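Long-range contacts in putative diflavin flavoprotein A 5 (Nostoc sp. PCC 7120, PDB 4FEK), which probably passes electrons from NADH to oxygen, reducing it to water, and is represented here by its N-terminal metallo-beta-lactamase-like domain: residues A[7-12]-A[64-69]; A[19-24]-A[69-74]; A[75-80]-A[100-105]. All blocks are in the same frame, centred on the assembly; numbering follows the deposited sequence.

Contact 1. Residues A[7-12]-A[64-69]; sequences RDVQVL and MKIYLE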
ATOM      1  N   ARG A   7       8.839 -18.289  -3.076  1.00 25.77           N
ATOM      2  CA  ARG A   7       8.296 -16.941  -3.220  1.00 22.82           C
ATOM      3  C   ARG A   7       8.370 -16.535  -4.686  1.00 30.81           C
ATOM      4  O   ARG A   7       9.341 -16.842  -5.373  1.00 24.75           O
ATOM      5  CB  ARG A   7       9.094 -15.961  -2.363  1.00 29.38           C
ATOM      6  CG  ARG A   7       9.047 -16.298  -0.889  1.00 30.66           C
ATOM      7  CD  ARG A   7       9.722 -15.251  -0.014  1.00 32.69           C
ATOM      8  NE  ARG A   7       9.535 -15.608   1.388  1.00 38.49           N
ATOM      9  CZ  ARG A   7      10.162 -15.036   2.407  1.00 43.13           C
ATOM     10  NH1 ARG A   7      11.035 -14.061   2.193  1.00 42.71           N
ATOM     11  NH2 ARG A   7       9.910 -15.444   3.643  1.00 47.29           N
ATOM     12  N   ASP A   8       7.340 -15.862  -5.178  1.00 21.74           N
ATOM     13  CA  ASP A   8       7.352 -15.389  -6.571  1.00 22.67           C
ATOM     14  C   ASP A   8       6.653 -14.032  -6.662  1.00 26.22           C
ATOM     15  O   ASP A   8       6.128 -13.527  -5.666  1.00 23.32           O
ATOM     16  CB  ASP A   8       6.692 -16.409  -7.514  1.00 27.35           C
ATOM     17  CG  ASP A   8       5.203 -16.632  -7.218  1.00 32.65           C
ATOM     18  OD1 ASP A   8       4.526 -15.723  -6.692  1.00 31.92           O
ATOM     19  OD2 ASP A   8       4.692 -17.727  -7.531  1.00 33.58           O
ATOM     20  N   VAL A   9       6.613 -13.453  -7.853  1.00 21.44           N
ATOM     21  CA  VAL A   9       5.872 -12.217  -8.037  1.00 18.80           C
ATOM     22  C   VAL A   9       4.832 -12.419  -9.122  1.00 19.18           C
ATOM     23  O   VAL A   9       5.125 -12.910 -10.205  1.00 21.06           O
ATOM     24  CB  VAL A   9       6.812 -11.026  -8.387  1.00 18.17           C
ATOM     25  CG1 VAL A   9       5.997  -9.757  -8.620  1.00 11.70           C
ATOM     26  CG2 VAL A   9       7.814 -10.822  -7.275  1.00 19.84           C
ATOM     27  N   GLN A  10       3.600 -12.047  -8.816  1.00 14.88           N
ATOM     28  CA  GLN A  10       2.499 -12.195  -9.741  1.00 22.09           C
ATOM     29  C   GLN A  10       2.190 -10.807 -10.319  1.00 25.39           C
ATOM     30  O   GLN A  10       1.895  -9.865  -9.570  1.00 21.41           O
ATOM     31  CB  GLN A  10       1.332 -12.800  -8.944  1.00 22.32           C
ATOM     32  CG  GLN A  10       0.079 -13.152  -9.676  1.00 27.37           C
ATOM     33  CD  GLN A  10      -0.939 -13.758  -8.719  1.00 28.24           C
ATOM     34  OE1 GLN A  10      -1.086 -13.295  -7.582  1.00 22.65           O
ATOM     35  NE2 GLN A  10      -1.628 -14.794  -9.157  1.00 26.95           N
ATOM     36  N   VAL A  11       2.288 -10.663 -11.644  1.00 18.51           N
ATOM     37  CA  VAL A  11       2.042  -9.370 -12.285  1.00 18.58           C
ATOM     38  C   VAL A  11       0.785  -9.425 -13.161  1.00 28.34           C
ATOM     39  O   VAL A  11       0.621 -10.357 -13.935  1.00 27.04           O
ATOM     40  CB  VAL A  11       3.244  -8.953 -13.142  1.00 23.29           C
ATOM     41  CG1 VAL A  11       3.052  -7.533 -13.678  1.00 20.85           C
ATOM     42  CG2 VAL A  11       4.531  -9.052 -12.326  1.00 22.56           C
ATOM     43  N   LEU A  12      -0.087  -8.426 -13.043  1.00 26.37           N
ATOM     44  CA  LEU A  12      -1.372  -8.422 -13.740  1.00 23.95           C
ATOM     45  C   LEU A  12      -1.816  -6.981 -13.973  1.00 22.92           C
ATOM     46  O   LEU A  12      -1.670  -6.131 -13.092  1.00 22.31           O
ATOM     47  CB  LEU A  12      -2.419  -9.132 -12.873  1.00 25.31           C
ATOM     48  CG  LEU A  12      -3.557 -10.041 -13.371  1.00 38.55           C
ATOM     49  CD1 LEU A  12      -4.911  -9.597 -12.795  1.00 37.05           C
ATOM     50  CD2 LEU A  12      -3.647 -10.201 -14.898  1.00 40.32           C
HETATM   51  N   MSE A  64      12.775  -8.071  -1.796  1.00 24.09           N
HETATM   52  CA  MSE A  64      13.463  -7.073  -2.615  1.00 25.29           C
HETATM   53  C   MSE A  64      13.970  -7.603  -3.943  1.00 21.87           C
HETATM   54  O   MSE A  64      13.703  -7.008  -4.993  1.00 20.40           O
HETATM   55  CB  MSE A  64      14.645  -6.479  -1.858  1.00 27.79           C
HETATM   56  CG  MSE A  64      15.525  -5.581  -2.708  1.00 33.77           C
HETATM   57 SE   MSE A  64      17.051  -4.900  -1.679  0.89 48.02          SE
HETATM   58  CE  MSE A  64      17.918  -6.599  -1.231  1.00 46.02           C
ATOM     59  N   LYS A  65      14.706  -8.709  -3.890  1.00 22.43           N
ATOM     60  CA  LYS A  65      15.331  -9.255  -5.091  1.00 28.67           C
ATOM     61  C   LYS A  65      14.319  -9.672  -6.147  1.00 21.98           C
ATOM     62  O   LYS A  65      14.428  -9.260  -7.299  1.00 19.72           O
ATOM     63  CB  LYS A  65      16.259 -10.427  -4.770  1.00 35.21           C
ATOM     64  CG  LYS A  65      16.963 -10.969  -6.016  1.00 46.72           C
ATOM     65  CD  LYS A  65      17.799 -12.216  -5.713  1.00 57.30           C
ATOM     66  CE  LYS A  65      18.600 -12.676  -6.925  1.00 64.68           C
ATOM     67  NZ  LYS A  65      19.738 -11.768  -7.260  1.00 68.38           N
ATOM     68  N   ILE A  66      13.317 -10.470  -5.769  1.00 20.09           N
ATOM     69  CA  ILE A  66      12.341 -10.902  -6.773  1.00 20.44           C
ATOM     70  C   ILE A  66      11.450  -9.751  -7.236  1.00 19.38           C
ATOM     71  O   ILE A  66      11.007  -9.722  -8.385  1.00 21.99           O
ATOM     72  CB  ILE A  66      11.480 -12.109  -6.315  1.00 19.59           C
ATOM     73  CG1 ILE A  66      10.707 -11.783  -5.041  1.00 20.53           C
ATOM     74  CG2 ILE A  66      12.349 -13.342  -6.107  1.00 29.42           C
ATOM     75  CD1 ILE A  66       9.765 -12.897  -4.615  1.00 20.52           C
ATOM     76  N   TYR A  67      11.202  -8.796  -6.338  1.00 18.26           N
ATOM     77  CA  TYR A  67      10.483  -7.602  -6.704  1.00 20.24           C
ATOM     78  C   TYR A  67      11.194  -6.820  -7.819  1.00 16.87           C
ATOM     79  O   TYR A  67      10.596  -6.500  -8.840  1.00 17.57           O
ATOM     80  CB  TYR A  67      10.320  -6.702  -5.491  1.00 15.96           C
ATOM     81  CG  TYR A  67       9.689  -5.391  -5.857  1.00 13.29           C
ATOM     82  CD1 TYR A  67       8.380  -5.334  -6.322  1.00 16.89           C
ATOM     83  CD2 TYR A  67      10.412  -4.205  -5.761  1.00 17.76           C
ATOM     84  CE1 TYR A  67       7.795  -4.126  -6.663  1.00 16.95           C
ATOM     85  CE2 TYR A  67       9.844  -2.995  -6.107  1.00 17.27           C
ATOM     86  CZ  TYR A  67       8.534  -2.961  -6.549  1.00 20.00           C
ATOM     87  OH  TYR A  67       7.980  -1.744  -6.873  1.00 24.91           O
ATOM     88  N   LEU A  68      12.461  -6.491  -7.600  1.00 15.39           N
ATOM     89  CA  LEU A  68      13.216  -5.705  -8.573  1.00 17.72           C
ATOM     90  C   LEU A  68      13.356  -6.402  -9.933  1.00 18.63           C
ATOM     91  O   LEU A  68      13.272  -5.748 -10.983  1.00 20.60           O
ATOM     92  CB  LEU A  68      14.592  -5.348  -8.012  1.00 18.57           C
ATOM     93  CG  LEU A  68      14.521  -4.360  -6.844  1.00 24.40           C
ATOM     94  CD1 LEU A  68      15.896  -4.185  -6.226  1.00 26.33           C
ATOM     95  CD2 LEU A  68      13.924  -3.022  -7.268  1.00 26.68           C
ATOM     96  N   GLU A  69      13.579  -7.716  -9.914  1.00 19.93           N
ATOM     97  CA  GLU A  69      13.582  -8.508 -11.156  1.00 20.66           C
ATOM     98  C   GLU A  69      12.268  -8.388 -11.922  1.00 24.86           C
ATOM     99  O   GLU A  69      12.280  -8.145 -13.127  1.00 19.49           O
ATOM    100  CB  GLU A  69      13.877  -9.982 -10.868  1.00 24.78           C
ATOM    101  CG  GLU A  69      15.271 -10.218 -10.269  1.00 39.23           C
ATOM    102  CD  GLU A  69      15.766 -11.655 -10.452  1.00 53.62           C
ATOM    103  OE1 GLU A  69      15.185 -12.390 -11.288  1.00 59.56           O
ATOM    104  OE2 GLU A  69      16.734 -12.048  -9.764  1.00 54.89           O
TER
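In the metallo-beta-lactamase fold of this flavodiiron domain, helix 61-74 packs over one face of the seven-stranded sheet, and at the sheet's outermost strand, 8-15, it does so through little more than one valine and one isoleucine. The two short segments run obliquely in the same general direction, and their axes, 34° apart, approach to 8.0 Å. Val9 directs its side chain at the helix with CG1 anti to its own backbone N, which leaves CG2 beside that N and free to do the touching. This methyl lies 3.6 Å from Ile66 O and 3.8 Å from Ile66 CG1, so it rests on helix backbone as much as on side chain. Ile66 answers in an unusual way for a helical residue: CG1 occupies the crowded position between the backbone N and the carbonyl carbon (chi1 59°), and the chain then extends (chi2 176°). That torsion pair carries CD1 past the valine to Arg7 and Asp8. Polar groups turn elsewhere. Asp8 points away from the helix and forms a salt bridge with Arg24 on the adjacent strand, while Tyr67 sends its hydroxyl to Ser45. No hydrogen bond joins the two segments, and the contact, near the surface, is an example of apolar packing between a helix and an edge strand of its sheet. At its outer end Ile66 CD1 lies 3.9 Å from Arg7 CB and 3.8 Å from Asp8 O.

Contact 2. Residues A[19-24]-A[69-74]; sequences KVLRAR and EALQQT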
ATOM      1  N   LYS A  19      -0.923  -1.712 -13.311  1.00 12.44           N
ATOM      2  CA  LYS A  19      -0.611  -3.101 -13.001  1.00 12.18           C
ATOM      3  C   LYS A  19      -0.301  -3.282 -11.518  1.00 13.41           C
ATOM      4  O   LYS A  19       0.202  -2.350 -10.874  1.00 14.72           O
ATOM      5  CB  LYS A  19       0.632  -3.563 -13.762  1.00 13.75           C
ATOM      6  CG  LYS A  19       0.469  -3.510 -15.283  1.00 22.46           C
ATOM      7  CD  LYS A  19       1.728  -4.038 -15.978  1.00 29.86           C
ATOM      8  CE  LYS A  19       1.490  -4.176 -17.491  1.00 38.05           C
ATOM      9  NZ  LYS A  19       2.778  -4.277 -18.247  1.00 45.52           N
ATOM     10  N   VAL A  20      -0.573  -4.483 -11.010  1.00 14.36           N
ATOM     11  CA  VAL A  20      -0.148  -4.875  -9.658  1.00 12.40           C
ATOM     12  C   VAL A  20       1.001  -5.854  -9.812  1.00 18.36           C
ATOM     13  O   VAL A  20       1.026  -6.634 -10.780  1.00 15.17           O
ATOM     14  CB  VAL A  20      -1.311  -5.485  -8.799  1.00 12.86           C
ATOM     15  CG1 VAL A  20      -1.907  -6.751  -9.442  1.00 15.03           C
ATOM     16  CG2 VAL A  20      -0.821  -5.819  -7.363  1.00 17.49           C
ATOM     17  N   LEU A  21       1.979  -5.752  -8.905  1.00 11.56           N
ATOM     18  CA  LEU A  21       2.966  -6.791  -8.684  1.00 14.72           C
ATOM     19  C   LEU A  21       2.722  -7.328  -7.282  1.00 16.59           C
ATOM     20  O   LEU A  21       2.902  -6.594  -6.317  1.00 17.42           O
ATOM     21  CB  LEU A  21       4.392  -6.214  -8.760  1.00 16.79           C
ATOM     22  CG  LEU A  21       4.942  -5.896 -10.157  1.00 16.68           C
ATOM     23  CD1 LEU A  21       4.297  -4.629 -10.706  1.00 18.29           C
ATOM     24  CD2 LEU A  21       6.472  -5.769 -10.133  1.00 22.46           C
ATOM     25  N   ARG A  22       2.274  -8.578  -7.164  1.00 12.96           N
ATOM     26  CA  ARG A  22       2.057  -9.184  -5.843  1.00 14.27           C
ATOM     27  C   ARG A  22       3.221 -10.105  -5.527  1.00 13.86           C
ATOM     28  O   ARG A  22       3.395 -11.143  -6.173  1.00 16.85           O
ATOM     29  CB  ARG A  22       0.766 -10.007  -5.820  1.00 13.00           C
ATOM     30  CG  ARG A  22      -0.462  -9.307  -6.374  1.00 19.67           C
ATOM     31  CD  ARG A  22      -1.606 -10.330  -6.434  1.00 31.06           C
ATOM     32  NE  ARG A  22      -2.231 -10.496  -5.147  1.00 34.13           N
ATOM     33  CZ  ARG A  22      -2.634 -11.637  -4.589  1.00 26.99           C
ATOM     34  NH1 ARG A  22      -2.487 -12.819  -5.162  1.00 22.49           N
ATOM     35  NH2 ARG A  22      -3.193 -11.576  -3.400  1.00 24.99           N
ATOM     36  N   ALA A  23       4.048  -9.705  -4.578  1.00 14.36           N
ATOM     37  CA  ALA A  23       5.143 -10.542  -4.123  1.00 15.07           C
ATOM     38  C   ALA A  23       4.518 -11.509  -3.149  1.00 20.46           C
ATOM     39  O   ALA A  23       3.904 -11.085  -2.165  1.00 15.75           O
ATOM     40  CB  ALA A  23       6.170  -9.702  -3.423  1.00 11.73           C
ATOM     41  N   ARG A  24       4.669 -12.799  -3.414  1.00 18.45           N
ATOM     42  CA  ARG A  24       3.927 -13.811  -2.670  1.00 21.34           C
ATOM     43  C   ARG A  24       4.829 -14.667  -1.808  1.00 24.32           C
ATOM     44  O   ARG A  24       5.948 -15.023  -2.215  1.00 18.51           O
ATOM     45  CB  ARG A  24       3.115 -14.700  -3.627  1.00 18.38           C
ATOM     46  CG  ARG A  24       2.136 -13.930  -4.490  1.00 19.36           C
ATOM     47  CD  ARG A  24       1.150 -14.855  -5.156  1.00 22.75           C
ATOM     48  NE  ARG A  24       1.807 -15.805  -6.048  1.00 26.04           N
ATOM     49  CZ  ARG A  24       1.206 -16.857  -6.595  1.00 32.63           C
ATOM     50  NH1 ARG A  24      -0.077 -17.097  -6.357  1.00 34.19           N
ATOM     51  NH2 ARG A  24       1.898 -17.677  -7.378  1.00 35.62           N
ATOM     52  N   GLU A  69      13.579  -7.716  -9.914  1.00 19.93           N
ATOM     53  CA  GLU A  69      13.582  -8.508 -11.156  1.00 20.66           C
ATOM     54  C   GLU A  69      12.268  -8.388 -11.922  1.00 24.86           C
ATOM     55  O   GLU A  69      12.280  -8.145 -13.127  1.00 19.49           O
ATOM     56  CB  GLU A  69      13.877  -9.982 -10.868  1.00 24.78           C
ATOM     57  CG  GLU A  69      15.271 -10.218 -10.269  1.00 39.23           C
ATOM     58  CD  GLU A  69      15.766 -11.655 -10.452  1.00 53.62           C
ATOM     59  OE1 GLU A  69      15.185 -12.390 -11.288  1.00 59.56           O
ATOM     60  OE2 GLU A  69      16.734 -12.048  -9.764  1.00 54.89           O
ATOM     61  N   ALA A  70      11.134  -8.555 -11.230  1.00 19.76           N
ATOM     62  CA  ALA A  70       9.831  -8.410 -11.877  1.00 20.96           C
ATOM     63  C   ALA A  70       9.575  -6.970 -12.364  1.00 19.29           C
ATOM     64  O   ALA A  70       9.007  -6.744 -13.443  1.00 19.71           O
ATOM     65  CB  ALA A  70       8.704  -8.870 -10.932  1.00 18.63           C
ATOM     66  N   LEU A  71      10.004  -6.000 -11.569  1.00 17.10           N
ATOM     67  CA  LEU A  71       9.752  -4.603 -11.889  1.00 17.34           C
ATOM     68  C   LEU A  71      10.534  -4.249 -13.158  1.00 17.93           C
ATOM     69  O   LEU A  71      10.009  -3.596 -14.063  1.00 18.95           O
ATOM     70  CB  LEU A  71      10.181  -3.709 -10.723  1.00 18.89           C
ATOM     71  CG  LEU A  71      10.006  -2.211 -10.933  1.00 20.67           C
ATOM     72  CD1 LEU A  71       8.535  -1.902 -11.068  1.00 23.21           C
ATOM     73  CD2 LEU A  71      10.666  -1.412  -9.799  1.00 21.78           C
ATOM     74  N   GLN A  72      11.784  -4.709 -13.219  1.00 23.20           N
ATOM     75  CA  GLN A  72      12.635  -4.516 -14.397  1.00 26.25           C
ATOM     76  C   GLN A  72      12.040  -5.137 -15.652  1.00 26.47           C
ATOM     77  O   GLN A  72      12.254  -4.644 -16.754  1.00 30.20           O
ATOM     78  CB  GLN A  72      14.031  -5.102 -14.166  1.00 29.05           C
ATOM     79  CG  GLN A  72      15.098  -4.067 -13.894  1.00 35.06           C
ATOM     80  CD  GLN A  72      16.517  -4.628 -14.009  1.00 39.28           C
ATOM     81  OE1 GLN A  72      16.718  -5.807 -14.303  1.00 37.14           O
ATOM     82  NE2 GLN A  72      17.505  -3.778 -13.763  1.00 40.29           N
ATOM     83  N   GLN A  73      11.293  -6.219 -15.489  1.00 21.96           N
ATOM     84  CA  GLN A  73      10.632  -6.840 -16.625  1.00 27.57           C
ATOM     85  C   GLN A  73       9.372  -6.096 -17.036  1.00 30.53           C
ATOM     86  O   GLN A  73       8.897  -6.269 -18.147  1.00 28.47           O
ATOM     87  CB  GLN A  73      10.343  -8.319 -16.350  1.00 33.37           C
ATOM     88  CG  GLN A  73      11.622  -9.138 -16.129  1.00 47.92           C
ATOM     89  CD  GLN A  73      11.357 -10.568 -15.677  1.00 60.15           C
ATOM     90  OE1 GLN A  73      10.207 -10.974 -15.485  1.00 63.90           O
ATOM     91  NE2 GLN A  73      12.428 -11.342 -15.504  1.00 64.22           N
ATOM     92  N   THR A  74       8.849  -5.245 -16.155  1.00 25.00           N
ATOM     93  CA  THR A  74       7.595  -4.555 -16.417  1.00 24.62           C
ATOM     94  C   THR A  74       7.780  -3.115 -16.896  1.00 25.09           C
ATOM     95  O   THR A  74       7.034  -2.617 -17.733  1.00 28.91           O
ATOM     96  CB  THR A  74       6.728  -4.505 -15.138  1.00 30.18           C
ATOM     97  OG1 THR A  74       6.680  -5.806 -14.545  1.00 33.56           O
ATOM     98  CG2 THR A  74       5.328  -4.026 -15.458  1.00 33.05           C
TER
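Ala70 O is gripped twice near the C-terminal end of helix 61-74: by the Thr74 hydroxyl, OG1 to O 2.7 Å, and weakly by Gln73 N. The hydroxyl donates from above the carbonyl plane, 34° out of it, so the bond does not use a lone-pair direction. It can form because OG1 stands beside the backbone N of Thr74, anti to its carbonyl carbon (chi1 -48°), and it fixes the rotation of the side chain. The consequence for the contact is that CG2, anti to the backbone N, is presented to strand 18-25. Lys19 meets it tip to tip. Its chain, extended beyond CG, lays both CD and NZ against that methyl, with CD 3.6 Å and NZ 3.8 Å from Thr74 CG2. Two residues on, Leu21 supplies most of the strand's share of the interface and meets the preceding helical turn. A single methyl does the work: CD2 is 3.8 Å from Leu71 N and 3.9 Å from Ala70 CB, so it rests on the helix backbone where the small alanine side chain allows close approach. No hydrogen bond crosses, as expected where side chains alone bridge a helix and a sheet face. Strand and helix run nearly antiparallel, at 161°, with strand 18-25 lying between strands 8-15 and 41-49, so that Leu21 also touches Val9 and Val47 of the flanking strands and Tyr67 of the helix above.

Contact 3. Residues A[75-80]-A[100-105]; sequences VNLKKL and LELAPQ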
ATOM      1  N   VAL A  75       8.744  -2.420 -16.323  1.00 24.45           N
ATOM      2  CA  VAL A  75       8.940  -1.018 -16.652  1.00 27.82           C
ATOM      3  C   VAL A  75      10.422  -0.721 -16.857  1.00 29.92           C
ATOM      4  O   VAL A  75      11.292  -1.413 -16.318  1.00 29.00           O
ATOM      5  CB  VAL A  75       8.381  -0.083 -15.544  1.00 35.32           C
ATOM      6  CG1 VAL A  75       7.046  -0.590 -15.020  1.00 41.30           C
ATOM      7  CG2 VAL A  75       9.333   0.016 -14.409  1.00 27.69           C
ATOM      8  N   ASN A  76      10.700   0.322 -17.632  1.00 24.77           N
ATOM      9  CA  ASN A  76      12.058   0.786 -17.846  1.00 25.74           C
ATOM     10  C   ASN A  76      12.398   1.686 -16.682  1.00 25.65           C
ATOM     11  O   ASN A  76      11.814   2.764 -16.540  1.00 25.77           O
ATOM     12  CB  ASN A  76      12.129   1.566 -19.171  1.00 31.84           C
ATOM     13  CG  ASN A  76      13.518   2.092 -19.484  1.00 40.65           C
ATOM     14  OD1 ASN A  76      14.417   2.079 -18.643  1.00 42.41           O
ATOM     15  ND2 ASN A  76      13.696   2.575 -20.713  1.00 45.68           N
ATOM     16  N   LEU A  77      13.339   1.260 -15.846  1.00 25.33           N
ATOM     17  CA  LEU A  77      13.628   1.995 -14.621  1.00 28.92           C
ATOM     18  C   LEU A  77      14.172   3.396 -14.897  1.00 35.41           C
ATOM     19  O   LEU A  77      14.120   4.274 -14.035  1.00 32.17           O
ATOM     20  CB  LEU A  77      14.563   1.206 -13.695  1.00 33.05           C
ATOM     21  CG  LEU A  77      14.003  -0.135 -13.200  1.00 35.73           C
ATOM     22  CD1 LEU A  77      14.741  -0.613 -11.972  1.00 40.11           C
ATOM     23  CD2 LEU A  77      12.532  -0.045 -12.909  1.00 36.83           C
ATOM     24  N   LYS A  78      14.680   3.622 -16.101  1.00 36.70           N
ATOM     25  CA  LYS A  78      15.149   4.959 -16.433  1.00 44.22           C
ATOM     26  C   LYS A  78      13.979   5.904 -16.712  1.00 37.58           C
ATOM     27  O   LYS A  78      14.147   7.116 -16.761  1.00 40.61           O
ATOM     28  CB  LYS A  78      16.145   4.922 -17.596  1.00 51.92           C
ATOM     29  CG  LYS A  78      17.509   4.387 -17.181  1.00 60.27           C
ATOM     30  CD  LYS A  78      18.002   5.087 -15.913  1.00 66.42           C
ATOM     31  CE  LYS A  78      18.340   6.556 -16.184  1.00 69.91           C
ATOM     32  NZ  LYS A  78      18.583   7.334 -14.939  1.00 66.80           N
ATOM     33  N   LYS A  79      12.793   5.332 -16.862  1.00 33.13           N
ATOM     34  CA  LYS A  79      11.578   6.090 -17.126  1.00 37.49           C
ATOM     35  C   LYS A  79      10.742   6.307 -15.859  1.00 34.61           C
ATOM     36  O   LYS A  79       9.635   6.848 -15.910  1.00 30.84           O
ATOM     37  CB  LYS A  79      10.733   5.367 -18.180  1.00 40.33           C
ATOM     38  CG  LYS A  79      10.830   5.971 -19.569  1.00 52.79           C
ATOM     39  CD  LYS A  79      11.085   4.910 -20.633  1.00 60.44           C
ATOM     40  CE  LYS A  79       9.925   3.933 -20.762  1.00 60.20           C
ATOM     41  NZ  LYS A  79      10.200   2.925 -21.832  1.00 60.34           N
ATOM     42  N   LEU A  80      11.272   5.872 -14.726  1.00 29.71           N
ATOM     43  CA  LEU A  80      10.541   5.936 -13.477  1.00 26.26           C
ATOM     44  C   LEU A  80      10.638   7.352 -12.907  1.00 25.45           C
ATOM     45  O   LEU A  80      11.728   7.923 -12.830  1.00 26.21           O
ATOM     46  CB  LEU A  80      11.122   4.903 -12.511  1.00 25.66           C
ATOM     47  CG  LEU A  80      10.573   4.815 -11.099  1.00 29.21           C
ATOM     48  CD1 LEU A  80       9.042   4.739 -11.108  1.00 31.51           C
ATOM     49  CD2 LEU A  80      11.192   3.592 -10.420  1.00 26.26           C
ATOM     50  N   LEU A 100      17.006   3.506  -5.738  1.00 23.57           N
ATOM     51  CA  LEU A 100      17.804   4.713  -5.908  1.00 32.73           C
ATOM     52  C   LEU A 100      19.013   4.472  -6.810  1.00 36.28           C
ATOM     53  O   LEU A 100      19.298   5.271  -7.699  1.00 33.54           O
ATOM     54  CB  LEU A 100      18.309   5.210  -4.554  1.00 40.43           C
ATOM     55  CG  LEU A 100      17.806   6.534  -3.979  1.00 46.16           C
ATOM     56  CD1 LEU A 100      16.997   7.314  -5.003  1.00 50.48           C
ATOM     57  CD2 LEU A 100      17.007   6.281  -2.718  1.00 41.07           C
ATOM     58  N   GLU A 101      19.733   3.380  -6.565  1.00 38.50           N
ATOM     59  CA  GLU A 101      20.896   3.045  -7.388  1.00 42.95           C
ATOM     60  C   GLU A 101      20.497   2.805  -8.838  1.00 37.29           C
ATOM     61  O   GLU A 101      21.191   3.233  -9.748  1.00 36.34           O
ATOM     62  CB  GLU A 101      21.645   1.825  -6.837  1.00 53.60           C
ATOM     63  CG  GLU A 101      22.034   1.947  -5.369  1.00 63.83           C
ATOM     64  CD  GLU A 101      23.486   1.591  -5.099  1.00 78.23           C
ATOM     65  OE1 GLU A 101      24.248   1.399  -6.075  1.00 83.40           O
ATOM     66  OE2 GLU A 101      23.865   1.509  -3.906  1.00 81.48           O
ATOM     67  N   LEU A 102      19.368   2.129  -9.049  1.00 31.83           N
ATOM     68  CA  LEU A 102      18.924   1.776 -10.396  1.00 34.07           C
ATOM     69  C   LEU A 102      18.220   2.926 -11.108  1.00 34.69           C
ATOM     70  O   LEU A 102      18.229   3.011 -12.342  1.00 33.30           O
ATOM     71  CB  LEU A 102      17.971   0.587 -10.332  1.00 33.45           C
ATOM     72  CG  LEU A 102      18.552  -0.752  -9.887  1.00 40.24           C
ATOM     73  CD1 LEU A 102      17.412  -1.707  -9.559  1.00 42.11           C
ATOM     74  CD2 LEU A 102      19.463  -1.338 -10.967  1.00 39.96           C
ATOM     75  N   ALA A 103      17.598   3.800 -10.325  1.00 30.28           N
ATOM     76  CA  ALA A 103      16.819   4.902 -10.879  1.00 32.48           C
ATOM     77  C   ALA A 103      17.061   6.149 -10.051  1.00 31.00           C
ATOM     78  O   ALA A 103      16.198   6.564  -9.261  1.00 28.46           O
ATOM     79  CB  ALA A 103      15.345   4.548 -10.884  1.00 35.95           C
ATOM     80  N   PRO A 104      18.239   6.758 -10.225  1.00 31.61           N
ATOM     81  CA  PRO A 104      18.699   7.843  -9.349  1.00 34.04           C
ATOM     82  C   PRO A 104      17.859   9.104  -9.494  1.00 32.22           C
ATOM     83  O   PRO A 104      17.926   9.983  -8.638  1.00 36.25           O
ATOM     84  CB  PRO A 104      20.135   8.103  -9.826  1.00 38.56           C
ATOM     85  CG  PRO A 104      20.476   6.934 -10.743  1.00 38.45           C
ATOM     86  CD  PRO A 104      19.186   6.487 -11.320  1.00 34.60           C
ATOM     87  N   GLN A 105      17.086   9.172 -10.572  1.00 31.11           N
ATOM     88  CA  GLN A 105      16.215  10.306 -10.861  1.00 35.00           C
ATOM     89  C   GLN A 105      14.860  10.304 -10.102  1.00 35.41           C
ATOM     90  O   GLN A 105      14.129  11.294 -10.141  1.00 33.66           O
ATOM     91  CB  GLN A 105      15.942  10.374 -12.368  1.00 31.70           C
ATOM     92  CG  GLN A 105      14.811   9.463 -12.862  1.00 29.66           C
ATOM     93  CD  GLN A 105      15.238   8.015 -13.081  1.00 30.95           C
ATOM     94  OE1 GLN A 105      16.402   7.668 -12.925  1.00 33.90           O
ATOM     95  NE2 GLN A 105      14.285   7.166 -13.446  1.00 30.62           N
TER
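Two chain turns meet here, the 3-10 segment 77-79 and the end of helix 93-102, with Leu77 and Ala103 closest at 5.7 Å between their CA atoms, Ala103 being the first residue to leave the helical path. An Asx turn opens the first of them, Asn76 OD1 accepting from Lys78 N. The side chain that joins the two is that of Gln105. Its CG sits in the crowded position between backbone N and carbonyl carbon (chi1 83°), and a second bend at chi2, -82°, folds the amide toward the 3-10 segment. There NE2 spends both hydrogens on main-chain carbonyls: Leu80 O at 2.7 Å from NE2, approached on a lone pair, and Leu77 O at 3.0 Å from NE2, which lies in the plane of the amide. Two such bonds set the amide's rotation and leave OE1 turned to Lys78. The lysine begins by pointing away, but bends at chi2 and chi3 bring NZ back to 3.0 Å from Gln105 OE1, well above the amide plane. This cationic donor would be expected to polarise the amide and strengthen the donation from NE2. Beside this polar network lies an apolar one. Leu77 crosses Leu102 obliquely, CD1 to CD1 3.8 Å, and Leu80 CD2 lies 4.3 Å from Ala103 CB. That small CB also packs close to a carbonyl oxygen, 3.4 Å from Leu77 O. The example illustrates how one glutamine can serve the backbone of a neighbouring turn. In the fold, the contact ties the connection from helix 61-74 into strand 80-84 to that from helix 93-102 into strand 107-111, two adjacent parallel strands, while Leu77 also packs back on Leu71 and Gln72 of helix 61-74.

Contacts 1 and 2 belong together: both seat helix 61-74 on the same sheet, through neighbouring strands 8-15 and 18-25, and Glu69 is common to their helical segments. Contact 1 lies at the surface, at the sheet's outermost strand, whereas contact 2 is partly buried one strand further in. The strands themselves are joined by a probable hydrogen bond between Gln10 O and Arg22 N. Contact 3, also partly buried but with several exposed members, joins a connection to the end of a helix and the turn after it, and packs against contact 2 through Leu77 on Leu71. Aliphatic packing suffices between helix and sheet, while contact 3 adds side-chain hydrogen bonds, two of them to main-chain carbonyls of buried leucines.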